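Local coordinates for 33-36 kDa outer membrane protein (Acinetobacter baumannii, PDB 6GIE) that forms a beta-barrel in the outer membrane and probably acts as a porin channel for small solutes, at residues 111-116 against 192-197. Sequence-based numbering, arbitrary orientation.
Sequences PVYASA and TARTKY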
ATOM      1  N   PRO A 111       0.805  13.231 -16.535  1.00 30.19           N
ATOM      2  CA  PRO A 111       0.931  11.775 -16.460  1.00 28.18           C
ATOM      3  C   PRO A 111      -0.397  11.225 -15.979  1.00 27.35           C
ATOM      4  O   PRO A 111      -1.022  11.783 -15.074  1.00 32.95           O
ATOM      5  CB  PRO A 111       2.042  11.566 -15.438  1.00 27.12           C
ATOM      6  CG  PRO A 111       2.817  12.877 -15.477  1.00 29.52           C
ATOM      7  CD  PRO A 111       1.804  13.920 -15.691  1.00 27.15           C
ATOM      8  N   VAL A 112      -0.824  10.149 -16.605  1.00 25.28           N
ATOM      9  CA  VAL A 112      -2.079   9.488 -16.310  1.00 24.33           C
ATOM     10  C   VAL A 112      -1.756   8.087 -15.676  1.00 21.37           C
ATOM     11  O   VAL A 112      -0.663   7.605 -15.732  1.00 19.72           O
ATOM     12  CB  VAL A 112      -2.875   9.495 -17.648  1.00 34.91           C
ATOM     13  CG1 VAL A 112      -3.719   8.248 -17.884  1.00 31.54           C
ATOM     14  CG2 VAL A 112      -3.664  10.829 -17.765  1.00 35.02           C
ATOM     15  N   TYR A 113      -2.718   7.489 -15.016  1.00 20.17           N
ATOM     16  CA  TYR A 113      -2.515   6.349 -14.188  1.00 19.92           C
ATOM     17  C   TYR A 113      -3.796   5.532 -14.196  1.00 19.18           C
ATOM     18  O   TYR A 113      -4.885   6.116 -14.176  1.00 19.18           O
ATOM     19  CB  TYR A 113      -2.240   6.797 -12.774  1.00 19.17           C
ATOM     20  CG  TYR A 113      -2.230   5.664 -11.762  1.00 20.15           C
ATOM     21  CD1 TYR A 113      -3.397   5.269 -11.114  1.00 19.30           C
ATOM     22  CD2 TYR A 113      -1.054   5.021 -11.418  1.00 19.96           C
ATOM     23  CE1 TYR A 113      -3.397   4.245 -10.216  1.00 17.35           C
ATOM     24  CE2 TYR A 113      -1.055   3.990 -10.519  1.00 18.04           C
ATOM     25  CZ  TYR A 113      -2.249   3.613  -9.915  1.00 19.00           C
ATOM     26  OH  TYR A 113      -2.268   2.617  -8.928  1.00 18.65           O
ATOM     27  N   ALA A 114      -3.656   4.203 -14.306  1.00 17.13           N
ATOM     28  CA  ALA A 114      -4.781   3.303 -14.184  1.00 17.42           C
ATOM     29  C   ALA A 114      -4.410   2.075 -13.400  1.00 18.71           C
ATOM     30  O   ALA A 114      -3.241   1.695 -13.405  1.00 19.68           O
ATOM     31  CB  ALA A 114      -5.248   2.938 -15.524  1.00 18.66           C
ATOM     32  N   SER A 115      -5.372   1.499 -12.667  1.00 19.30           N
ATOM     33  CA  SER A 115      -5.105   0.266 -11.945  1.00 18.97           C
ATOM     34  C   SER A 115      -6.259  -0.664 -12.034  1.00 18.65           C
ATOM     35  O   SER A 115      -7.374  -0.254 -12.204  1.00 17.42           O
ATOM     36  CB  SER A 115      -4.773   0.509 -10.476  1.00 18.95           C
ATOM     37  OG  SER A 115      -5.956   0.418  -9.659  1.00 22.52           O
ATOM     38  N   ALA A 116      -5.933  -1.947 -11.921  1.00 19.43           N
ATOM     39  CA  ALA A 116      -6.886  -3.044 -11.975  1.00 21.48           C
ATOM     40  C   ALA A 116      -6.415  -4.147 -10.995  1.00 22.66           C
ATOM     41  O   ALA A 116      -5.194  -4.425 -10.888  1.00 19.24           O
ATOM     42  CB  ALA A 116      -6.960  -3.603 -13.399  1.00 21.81           C
ATOM     43  N   THR A 192     -14.573   4.708  -5.469  1.00 31.83           N
ATOM     44  CA  THR A 192     -13.464   4.999  -4.583  1.00 28.31           C
ATOM     45  C   THR A 192     -12.721   6.197  -5.043  1.00 26.17           C
ATOM     46  O   THR A 192     -12.759   6.575  -6.232  1.00 22.77           O
ATOM     47  CB  THR A 192     -12.468   3.851  -4.552  1.00 32.01           C
ATOM     48  OG1 THR A 192     -11.909   3.676  -5.862  1.00 27.63           O
ATOM     49  CG2 THR A 192     -13.172   2.570  -4.094  1.00 34.97           C
ATOM     50  N   ALA A 193     -11.996   6.784  -4.105  1.00 23.58           N
ATOM     51  CA  ALA A 193     -11.141   7.911  -4.431  1.00 24.06           C
ATOM     52  C   ALA A 193      -9.945   7.762  -3.616  1.00 24.15           C
ATOM     53  O   ALA A 193     -10.042   7.371  -2.424  1.00 25.80           O
ATOM     54  CB  ALA A 193     -11.792   9.258  -4.093  1.00 24.64           C
ATOM     55  N   ARG A 194      -8.807   8.142  -4.198  1.00 22.44           N
ATOM     56  CA  ARG A 194      -7.640   8.215  -3.374  1.00 21.73           C
ATOM     57  C   ARG A 194      -6.537   9.132  -3.873  1.00 20.60           C
ATOM     58  O   ARG A 194      -6.386   9.432  -5.089  1.00 16.96           O
ATOM     59  CB  ARG A 194      -7.123   6.776  -3.156  1.00 27.08           C
ATOM     60  CG  ARG A 194      -6.405   6.111  -4.290  1.00 24.80           C
ATOM     61  CD  ARG A 194      -5.770   4.753  -3.846  1.00 27.40           C
ATOM     62  NE  ARG A 194      -5.161   4.175  -5.054  1.00 19.35           N
ATOM     63  CZ  ARG A 194      -3.906   4.353  -5.397  1.00 18.55           C
ATOM     64  NH1 ARG A 194      -3.053   4.943  -4.584  1.00 23.09           N
ATOM     65  NH2 ARG A 194      -3.465   3.873  -6.533  1.00 21.00           N
ATOM     66  N   THR A 195      -5.671   9.465  -2.931  1.00 17.17           N
ATOM     67  CA  THR A 195      -4.547  10.306  -3.249  1.00 16.75           C
ATOM     68  C   THR A 195      -3.301   9.761  -2.652  1.00 14.30           C
ATOM     69  O   THR A 195      -3.379   9.083  -1.659  1.00 12.20           O
ATOM     70  CB  THR A 195      -4.730  11.743  -2.715  1.00 19.19           C
ATOM     71  OG1 THR A 195      -4.785  11.740  -1.303  1.00 19.44           O
ATOM     72  CG2 THR A 195      -5.971  12.346  -3.228  1.00 21.18           C
ATOM     73  N   LYS A 196      -2.174  10.046  -3.297  1.00 13.59           N
ATOM     74  CA  LYS A 196      -0.898   9.696  -2.792  1.00 14.81           C
ATOM     75  C   LYS A 196       0.160  10.757  -3.038  1.00 13.71           C
ATOM     76  O   LYS A 196       0.318  11.262  -4.154  1.00 12.14           O
ATOM     77  CB  LYS A 196      -0.398   8.385  -3.455  1.00 18.39           C
ATOM     78  CG  LYS A 196       0.836   7.735  -2.761  1.00 18.30           C
ATOM     79  CD  LYS A 196       1.079   6.328  -3.387  1.00 25.23           C
ATOM     80  CE  LYS A 196       2.433   5.713  -3.146  1.00 22.52           C
ATOM     81  NZ  LYS A 196       2.584   5.416  -1.721  1.00 21.23           N
ATOM     82  N   TYR A 197       0.964  11.034  -2.004  1.00 13.65           N
ATOM     83  CA  TYR A 197       2.077  11.994  -2.192  1.00 13.90           C
ATOM     84  C   TYR A 197       3.329  11.470  -1.598  1.00 12.88           C
ATOM     85  O   TYR A 197       3.296  10.886  -0.516  1.00 11.21           O
ATOM     86  CB  TYR A 197       1.750  13.393  -1.555  1.00 16.42           C
ATOM     87  CG  TYR A 197       2.898  14.401  -1.685  1.00 18.49           C
ATOM     88  CD1 TYR A 197       3.182  15.009  -2.901  1.00 21.64           C
ATOM     89  CD2 TYR A 197       3.664  14.755  -0.602  1.00 21.91           C
ATOM     90  CE1 TYR A 197       4.206  15.923  -2.999  1.00 23.52           C
ATOM     91  CE2 TYR A 197       4.680  15.689  -0.708  1.00 21.61           C
ATOM     92  CZ  TYR A 197       4.938  16.249  -1.897  1.00 23.47           C
ATOM     93  OH  TYR A 197       5.972  17.114  -2.015  1.00 32.39           O
TER
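Two flat groups meet in the interior of the barrel: the hydroxyl end of Tyr113 lies at the edge of the Arg194 guanidinium, near its plane, while NH2 of Arg194 comes to the phenol ring obliquely. The ring and guanidinium planes stand 77° apart, which rules out a parallel stack. Tyr113 OH is 3.0 Å from Arg194 NH2, but the angle is poor for a hydrogen bond, so the pair is a close polar contact; NH2 also lies 3.6 Å from Tyr113 CZ. With CG anti to the backbone N (chi1 171°), the tyrosine carries its ring out so that OH and CZ meet NH2, and the arginine crosses it at about a right angle. The strands are not neighbours, for 135-146 and 149-157 lie between them, and CA of Tyr113 and CA of Thr195, the nearest pair, are 11.8 Å apart. A rigid phenol suits its place by holding a hydroxyl at its far end; arginine, extended from CG to NE, spans the gap and offers several N-H groups to carboxylates. Tyr113 OH hydrogen-bonds to Glu102, and Arg194 NE forms a salt bridge with one oxygen of Glu140, whose other oxygen is hydrogen-bonded to Ser115. The guanidinium charge, thus balanced, would probably favour ionised Glu140; glutamates position both groups, which merely come close in a polar, charged barrel interior.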